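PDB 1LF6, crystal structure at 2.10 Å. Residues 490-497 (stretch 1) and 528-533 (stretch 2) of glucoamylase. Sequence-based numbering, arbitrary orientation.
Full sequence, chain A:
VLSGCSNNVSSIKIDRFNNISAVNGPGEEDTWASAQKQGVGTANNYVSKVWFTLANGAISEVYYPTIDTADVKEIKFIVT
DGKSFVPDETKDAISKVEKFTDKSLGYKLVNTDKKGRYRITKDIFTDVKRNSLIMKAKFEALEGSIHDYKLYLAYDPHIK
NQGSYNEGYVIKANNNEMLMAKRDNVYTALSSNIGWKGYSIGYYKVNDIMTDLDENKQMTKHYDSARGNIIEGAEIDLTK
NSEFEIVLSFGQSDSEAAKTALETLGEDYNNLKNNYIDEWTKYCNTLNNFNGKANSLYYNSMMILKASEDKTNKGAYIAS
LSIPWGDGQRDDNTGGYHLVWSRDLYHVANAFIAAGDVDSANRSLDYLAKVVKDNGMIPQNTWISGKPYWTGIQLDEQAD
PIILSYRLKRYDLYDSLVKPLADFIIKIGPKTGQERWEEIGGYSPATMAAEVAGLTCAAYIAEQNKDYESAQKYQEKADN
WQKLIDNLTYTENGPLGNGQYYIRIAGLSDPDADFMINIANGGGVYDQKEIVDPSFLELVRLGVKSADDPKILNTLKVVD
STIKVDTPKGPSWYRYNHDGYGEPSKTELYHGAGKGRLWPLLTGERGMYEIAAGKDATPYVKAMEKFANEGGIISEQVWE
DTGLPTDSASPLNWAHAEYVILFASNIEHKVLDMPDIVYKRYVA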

# COMPACT_ATOMS: atom_id res chain seq x y z
N TYR A 490 24.73 -22.48 -0.30
CA TYR A 490 25.37 -22.48 -1.61
C TYR A 490 25.54 -23.89 -2.17
O TYR A 490 26.36 -24.67 -1.69
CB TYR A 490 26.73 -21.77 -1.51
CG TYR A 490 27.42 -21.56 -2.83
CD1 TYR A 490 28.56 -22.30 -3.18
CD2 TYR A 490 26.97 -20.59 -3.73
CE1 TYR A 490 29.22 -22.07 -4.38
CE2 TYR A 490 27.62 -20.36 -4.94
CZ TYR A 490 28.75 -21.11 -5.26
OH TYR A 490 29.41 -20.87 -6.44
N THR A 491 24.76 -24.23 -3.20
CA THR A 491 24.88 -25.56 -3.79
C THR A 491 25.95 -25.57 -4.87
O THR A 491 26.24 -24.54 -5.49
CB THR A 491 23.54 -26.04 -4.42
OG1 THR A 491 23.66 -27.42 -4.78
CG2 THR A 491 23.20 -25.21 -5.66
N GLU A 492 26.55 -26.73 -5.07
CA GLU A 492 27.58 -26.92 -6.08
C GLU A 492 27.14 -28.13 -6.89
O GLU A 492 27.85 -28.62 -7.76
CB GLU A 492 28.92 -27.17 -5.40
CG GLU A 492 29.34 -26.02 -4.50
CD GLU A 492 30.39 -26.40 -3.50
OE1 GLU A 492 31.58 -26.50 -3.88
OE2 GLU A 492 30.03 -26.62 -2.32
N ASN A 493 25.92 -28.60 -6.59
CA ASN A 493 25.36 -29.77 -7.25
C ASN A 493 23.95 -29.47 -7.78
O ASN A 493 23.10 -30.35 -7.81
CB ASN A 493 25.29 -30.92 -6.24
CG ASN A 493 25.03 -32.25 -6.90
OD1 ASN A 493 24.53 -33.17 -6.26
ND2 ASN A 493 25.37 -32.37 -8.17
N GLY A 494 23.72 -28.22 -8.19
CA GLY A 494 22.41 -27.84 -8.69
C GLY A 494 22.19 -28.14 -10.17
O GLY A 494 23.14 -28.17 -10.94
N PRO A 495 20.93 -28.37 -10.59
CA PRO A 495 20.59 -28.67 -11.98
C PRO A 495 20.66 -27.47 -12.92
O PRO A 495 20.72 -27.64 -14.14
CB PRO A 495 19.18 -29.22 -11.87
CG PRO A 495 18.61 -28.40 -10.76
CD PRO A 495 19.73 -28.40 -9.74
N LEU A 496 20.66 -26.27 -12.36
CA LEU A 496 20.69 -25.06 -13.17
C LEU A 496 22.10 -24.62 -13.55
O LEU A 496 23.04 -24.77 -12.77
CB LEU A 496 19.98 -23.92 -12.45
CG LEU A 496 18.50 -24.12 -12.12
CD1 LEU A 496 17.98 -22.95 -11.31
CD2 LEU A 496 17.70 -24.27 -13.41
N GLY A 497 22.22 -24.06 -14.76
CA GLY A 497 23.50 -23.58 -15.25
C GLY A 497 24.69 -24.46 -14.93
O GLY A 497 24.65 -25.68 -15.13
N GLN A 528 14.94 -28.56 -3.62
CA GLN A 528 15.45 -27.26 -3.19
C GLN A 528 16.46 -26.64 -4.14
O GLN A 528 16.51 -25.42 -4.30
CB GLN A 528 16.06 -27.38 -1.77
CG GLN A 528 17.17 -28.41 -1.64
CD GLN A 528 17.80 -28.42 -0.25
OE1 GLN A 528 17.18 -28.01 0.73
NE2 GLN A 528 19.03 -28.90 -0.17
N LYS A 529 17.27 -27.48 -4.79
CA LYS A 529 18.29 -27.01 -5.72
C LYS A 529 17.75 -26.46 -7.05
O LYS A 529 18.50 -25.85 -7.81
CB LYS A 529 19.31 -28.12 -5.98
CG LYS A 529 20.10 -28.51 -4.74
CD LYS A 529 20.96 -29.73 -4.99
CE LYS A 529 20.10 -30.98 -5.15
NZ LYS A 529 20.93 -32.16 -5.43
N GLU A 530 16.47 -26.68 -7.32
CA GLU A 530 15.86 -26.18 -8.55
C GLU A 530 15.35 -24.75 -8.37
O GLU A 530 15.00 -24.08 -9.35
CB GLU A 530 14.64 -27.03 -8.96
CG GLU A 530 14.88 -28.50 -9.24
CD GLU A 530 13.58 -29.21 -9.62
OE1 GLU A 530 12.99 -28.84 -10.66
OE2 GLU A 530 13.14 -30.12 -8.89
N ILE A 531 15.29 -24.29 -7.13
CA ILE A 531 14.74 -22.97 -6.85
C ILE A 531 15.72 -21.87 -6.49
O ILE A 531 16.44 -21.97 -5.48
CB ILE A 531 13.71 -23.06 -5.70
CG1 ILE A 531 12.79 -24.28 -5.92
CG2 ILE A 531 12.91 -21.79 -5.61
CD1 ILE A 531 11.96 -24.24 -7.20
N VAL A 532 15.76 -20.82 -7.30
CA VAL A 532 16.63 -19.67 -7.03
C VAL A 532 15.74 -18.46 -6.73
O VAL A 532 14.58 -18.42 -7.15
CB VAL A 532 17.60 -19.36 -8.20
CG1 VAL A 532 18.59 -20.51 -8.34
CG2 VAL A 532 16.84 -19.14 -9.50
N ASP A 533 16.29 -17.49 -6.01
CA ASP A 533 15.54 -16.32 -5.57
C ASP A 533 16.48 -15.11 -5.54
O ASP A 533 17.55 -15.16 -4.92
CB ASP A 533 15.00 -16.63 -4.17
CG ASP A 533 14.10 -15.54 -3.60
OD1 ASP A 533 14.40 -14.34 -3.82
OD2 ASP A 533 13.12 -15.89 -2.92

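The two stretches meet without a single hydrogen bond between them. Their contact, which buries 314 Å² counted over both sides, rests on van der Waals packing and is dominated by Lys529, Leu496 and Pro495.

Lys529 contributes most, with 97 Å² covered by stretch 1. It lies in the short 3-10 segment 528-530, and its CA-to-CB bond points toward the loop opposite. The backbones come closest here, with 5.1 Å between the CA atoms of Gly494 and Lys529. The side chain (m, t, m, t) runs past Pro495, Gly494, Asn493 and Thr491 and uses its methylenes as an apolar surface. Lys529 CB lies 4.1 Å from Gly494 CA, and Lys529 CD packs 3.6 Å from both Thr491 OG1 and Asn493 O. A long aliphatic chain suits this buried position because its polar end is also provided for: NZ is hydrogen-bonded elsewhere in the structure. Asn493 OD1 approaches Lys529 NZ only to 3.8 Å, too far for a hydrogen bond.

The loop that receives this chain is shaped in part by Thr491, whose OG1 accepts a hydrogen bond from Asn493 N (3.1 Å, 160°). This bond ties the end of the short strand to the loop that follows. Gly494 leaves room within the same loop: a CB there would be crowded by Thr491 CG2, at 3.2 Å, rather than by anything in stretch 2.

Pro495 points toward stretch 2 and gives up 45 Å² to it. Its ring, with C-gamma endo pucker, lies against Lys529 and Glu530 of the 3-10 segment. Pro495 CD is 3.4 Å from Lys529 O and 3.8 Å from Lys529 CB, while Pro495 CG meets Glu530 CG at 4.0 Å. The compact ring thus packs against the aliphatic part of Glu530, an acidic residue whose carboxylate atom OE2 is hydrogen-bonded to a residue flanking one of the stretches.

Leu496 extends the contact past the 3-10 segment and has 59 Å² covered. Its side chain, in the m, t rotamer, places Leu496 CD1 3.7 Å from Glu530 O and 3.9 Å from Val532 CG1. The latter is an apolar contact between two branched side chains, and both residues direct their CA-to-CB bonds toward the opposing stretch. Ile531, between Glu530 and Val532, points away and makes no contact. Within stretch 2, a backbone hydrogen bond from Ile531 N to Gln528 O (3.3 Å) spans the 3-10 segment that carries Lys529 and Glu530.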